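Local structure of UPF0098 protein YbcL (1FUX) at the interface of chains A and B. The protein is a homodimeric periplasmic member of the phosphatidylethanolamine-binding protein family, homologous to a Raf kinase inhibitor protein, and may bind phosphate-bearing or similar anionic ligands. Sequence-based numbering; all coordinates share one arbitrary frame. Chains: chain A/B, Hypothetical 19.5 KDA protein IN emre-rus intergenic region.

Contact 1: the interface of chains A and B. Residues chain A 141, 144-145, 148; chain B 58-59, 112.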
loop_
_atom_site.group_PDB
_atom_site.type_symbol
_atom_site.label_atom_id
_atom_site.label_comp_id
_atom_site.label_asym_id
_atom_site.label_seq_id
_atom_site.Cartn_x
_atom_site.Cartn_y
_atom_site.Cartn_z
ATOM N N ALA A 141 -1.309 -3.719 3.046
ATOM C CA ALA A 141 -0.310 -4.794 2.960
ATOM C C ALA A 141 -0.248 -5.680 4.182
ATOM O O ALA A 141 -0.054 -6.913 4.092
ATOM C CB ALA A 141 1.079 -4.175 2.687
ATOM N N GLY A 144 -3.159 -7.804 4.146
ATOM C CA GLY A 144 -2.978 -8.771 3.054
ATOM C C GLY A 144 -2.031 -9.898 3.435
ATOM O O GLY A 144 -2.274 -11.088 3.081
ATOM N N TYR A 145 -1.037 -9.516 4.235
ATOM C CA TYR A 145 -0.071 -10.488 4.710
ATOM C C TYR A 145 -0.829 -11.526 5.527
ATOM O O TYR A 145 -0.740 -12.718 5.216
ATOM C CB TYR A 145 0.986 -9.795 5.589
ATOM C CG TYR A 145 2.087 -10.783 5.947
ATOM C CD1 TYR A 145 3.137 -10.991 5.069
ATOM C CD2 TYR A 145 2.066 -11.494 7.133
ATOM C CE1 TYR A 145 4.147 -11.898 5.374
ATOM C CE2 TYR A 145 3.073 -12.394 7.449
ATOM C CZ TYR A 145 4.101 -12.591 6.555
ATOM O OH TYR A 145 5.116 -13.477 6.867
ATOM N N ASN A 148 -3.471 -13.770 3.445
ATOM C CA ASN A 148 -2.886 -14.845 2.621
ATOM C C ASN A 148 -2.371 -15.976 3.500
ATOM O O ASN A 148 -2.423 -17.110 3.024
ATOM C CB ASN A 148 -1.781 -14.377 1.700
ATOM C CG ASN A 148 -2.306 -13.742 0.443
ATOM O OD1 ASN A 148 -3.145 -14.211 -0.344
ATOM N ND2 ASN A 148 -1.733 -12.572 0.206
ATOM N N PRO B 58 4.724 -11.087 0.344
ATOM C CA PRO B 58 3.552 -11.834 -0.085
ATOM C C PRO B 58 2.263 -11.246 0.443
ATOM O O PRO B 58 1.549 -11.851 1.251
ATOM C CB PRO B 58 3.852 -13.216 0.509
ATOM C CG PRO B 58 4.517 -12.905 1.816
ATOM C CD PRO B 58 5.471 -11.777 1.445
ATOM N N THR B 59 1.949 -10.021 0.015
ATOM C CA THR B 59 0.781 -9.358 0.593
ATOM C C THR B 59 -0.288 -9.076 -0.430
ATOM O O THR B 59 -1.405 -8.752 -0.033
ATOM C CB THR B 59 1.238 -7.971 1.163
ATOM O OG1 THR B 59 1.740 -7.308 0.010
ATOM C CG2 THR B 59 2.313 -8.045 2.222
ATOM N N PRO B 112 10.014 -13.341 5.074
ATOM C CA PRO B 112 9.595 -14.581 5.713
ATOM C C PRO B 112 10.762 -15.549 5.848
ATOM O O PRO B 112 11.520 -15.699 4.874
ATOM C CB PRO B 112 8.579 -15.164 4.732
ATOM C CG PRO B 112 8.062 -13.984 3.963
ATOM C CD PRO B 112 9.279 -13.088 3.810
#

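Contact 2: the interface of chains A and B. Residues chain A 53, 61, 64, 141; chain B 53, 59-61.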
loop_
_atom_site.group_PDB
_atom_site.type_symbol
_atom_site.label_atom_id
_atom_site.label_comp_id
_atom_site.label_asym_id
_atom_site.label_seq_id
_atom_site.Cartn_x
_atom_site.Cartn_y
_atom_site.Cartn_z
ATOM N N TYR A 53 -9.410 -4.070 -4.010
ATOM C CA TYR A 53 -8.082 -3.687 -4.504
ATOM C C TYR A 53 -8.083 -3.372 -5.984
ATOM O O TYR A 53 -8.793 -4.055 -6.729
ATOM C CB TYR A 53 -7.124 -4.861 -4.268
ATOM C CG TYR A 53 -5.657 -4.555 -4.634
ATOM C CD1 TYR A 53 -4.848 -3.819 -3.777
ATOM C CD2 TYR A 53 -5.136 -5.085 -5.766
ATOM C CE1 TYR A 53 -3.515 -3.572 -4.153
ATOM C CE2 TYR A 53 -3.792 -4.907 -6.142
ATOM C CZ TYR A 53 -3.025 -4.117 -5.317
ATOM O OH TYR A 53 -1.670 -3.934 -5.662
ATOM N N SER A 61 2.022 0.106 -6.376
ATOM C CA SER A 61 1.532 -0.916 -5.444
ATOM C C SER A 61 0.000 -1.041 -5.516
ATOM O O SER A 61 -0.548 -1.670 -4.602
ATOM C CB SER A 61 1.836 -0.561 -3.978
ATOM O OG SER A 61 1.327 0.721 -3.584
ATOM N N TRP A 64 -5.372 0.016 -2.195
ATOM C CA TRP A 64 -6.302 -0.711 -1.298
ATOM C C TRP A 64 -7.512 0.168 -1.050
ATOM O O TRP A 64 -7.406 1.244 -0.486
ATOM C CB TRP A 64 -5.617 -1.006 0.037
ATOM C CG TRP A 64 -4.541 -2.048 -0.065
ATOM C CD1 TRP A 64 -3.179 -1.891 -0.052
ATOM C CD2 TRP A 64 -4.776 -3.467 -0.174
ATOM N NE1 TRP A 64 -2.578 -3.122 -0.170
ATOM C CE2 TRP A 64 -3.525 -4.105 -0.225
ATOM C CE3 TRP A 64 -5.936 -4.255 -0.249
ATOM C CZ2 TRP A 64 -3.377 -5.486 -0.361
ATOM C CZ3 TRP A 64 -5.783 -5.632 -0.344
ATOM C CH2 TRP A 64 -4.532 -6.257 -0.396
ATOM N N ALA A 141 -1.309 -3.719 3.046
ATOM C CA ALA A 141 -0.310 -4.794 2.960
ATOM C C ALA A 141 -0.248 -5.680 4.182
ATOM O O ALA A 141 -0.054 -6.913 4.092
ATOM C CB ALA A 141 1.079 -4.175 2.687
ATOM N N TYR B 53 10.897 -0.126 -1.532
ATOM C CA TYR B 53 9.741 -1.002 -1.755
ATOM C C TYR B 53 10.195 -2.434 -2.036
ATOM O O TYR B 53 11.209 -2.598 -2.742
ATOM C CB TYR B 53 8.976 -0.423 -2.947
ATOM C CG TYR B 53 7.761 -1.229 -3.384
ATOM C CD1 TYR B 53 6.581 -1.129 -2.609
ATOM C CD2 TYR B 53 7.791 -2.072 -4.460
ATOM C CE1 TYR B 53 5.460 -1.841 -3.017
ATOM C CE2 TYR B 53 6.665 -2.802 -4.862
ATOM C CZ TYR B 53 5.494 -2.633 -4.133
ATOM O OH TYR B 53 4.362 -3.384 -4.483
ATOM N N THR B 59 1.949 -10.021 0.015
ATOM C CA THR B 59 0.781 -9.358 0.593
ATOM C C THR B 59 -0.288 -9.076 -0.430
ATOM O O THR B 59 -1.405 -8.752 -0.033
ATOM C CB THR B 59 1.238 -7.971 1.163
ATOM O OG1 THR B 59 1.740 -7.308 0.010
ATOM C CG2 THR B 59 2.313 -8.045 2.222
ATOM N N GLY B 60 0.060 -9.045 -1.718
ATOM C CA GLY B 60 -0.903 -8.611 -2.718
ATOM C C GLY B 60 -0.558 -7.181 -3.161
ATOM O O GLY B 60 -1.033 -6.814 -4.237
ATOM N N SER B 61 0.351 -6.556 -2.376
ATOM C CA SER B 61 0.733 -5.190 -2.818
ATOM C C SER B 61 2.215 -4.926 -2.548
ATOM O O SER B 61 2.604 -3.745 -2.598
ATOM C CB SER B 61 -0.126 -4.133 -2.129
ATOM O OG SER B 61 -0.049 -4.197 -0.704
HETATM O O HOH W 1 0.216 -5.939 -6.600
#

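Contact 1: the interface of chains A and B
A:Tyr145 lies against B:Pro58 and B:Thr59 in this part of the YbcL homodimer interface. Both chains have the phosphatidylethanolamine-binding protein (PEBP) fold. Helix 140-148 of chain A supplies one side. A loop of chain B around B:Pro58 and B:Thr59 supplies the other, with B:Pro112 from a second loop.

The tyrosine can be followed outwards from the helix. Its CB meets the threonine methyl, B:Thr59 CG2, at 4.0 Å. CG stands anti to the backbone N (chi1 -173°), which carries the ring away from the helix and along the partner loop. CD1 comes next and touches both B:Thr59 CG2 and the proline ring atom B:Pro58 CG. CE1 of A:Tyr145 packs closer on B:Pro58 CG, at 3.7 Å, and also reaches CD of that proline. The CD1-CE1 side of the ring therefore does the touching. The tyrosine and B:Pro58 side chains run side by side and point the same way. B:Thr59 crosses the tyrosine at about a right angle. At the tip, the phenol oxygen OH of A:Tyr145 lies 4.2 Å from CG of B:Pro112, a loose contact with the second loop.

B:Thr59 also presses on the first turn of the helix. Its CG2 sits 3.2 Å from the carbonyl O of A:Ala141, and its CB packs on A:Ala141 CA at 4.0 Å. A:Gly144 has no side chain, and its CA approaches the carbonyl O of B:Thr59 at 3.5 Å. At the helix end, the amide nitrogen ND2 of A:Asn148 faces the carbonyl O of B:Pro58 at 3.5 Å, too long to count as a firm hydrogen bond.

Contact 2: the interface of chains A and B
The hydroxyl of B:Ser61 is turned between its own backbone N and carbonyl carbon (chi1 57°), towards A:Trp64. The indole of A:Trp64 has CG anti to the carbonyl carbon (chi1 -71°), with its N-H edge towards chain B. The two groups form a hydrogen bond across the dimer interface, from NE1 to B:Ser61 OG, 2.8 Å long and 154° at the hydrogen. OG lies nearly in the indole plane. The carbonyl O of B:Thr59 also lies in the indole plane, but off the benzo rim, near CZ2 and CH2 of A:Trp64.

A:Tyr53 supports the indole within chain A. Its CD1 sits over the centre of one indole face, 3.6 Å above the plane. Its phenol OH donates to the carbonyl O of A:Ser61 at 2.7 Å, from above the carbonyl plane. B:Tyr53 OH makes the same kind of bond to B:Ser61 O. Each tyrosine thus anchors the serine loop of its own chain. The backbone N of B:Ser61 also donates to B:Thr59 OG1 at 2.9 Å, which probably helps set the turn that presents the serine.

The two Ser61 residues meet near the two-fold axis, where A:Ser61 O lies 3.5 Å from B:Ser61 CB. Beside them, water 1 bridges the chains. It is 2.9 Å from the phenol OH of A:Tyr53 and 2.8 Å from the carbonyl O of B:Gly60.

The C-alpha centres of contact 1 and contact 2 are about 8 Å apart, and the two patches share A:Ala141 and B:Thr59. They form one continuous surface. The same chain B loop, residues 58 to 61, feeds both. Its first half goes to helix 140-148 in contact 1. Its second half goes mainly to A:Tyr53 and A:Trp64 on strands 47-54 and 63-72 and to the A:Ser61 loop in contact 2. Contact 1 as described rests largely on carbon contacts, and contact 2 brings a direct hydrogen bond and a water bridge. The two-fold axis repeats both with the chains exchanged, consistent with the homodimer.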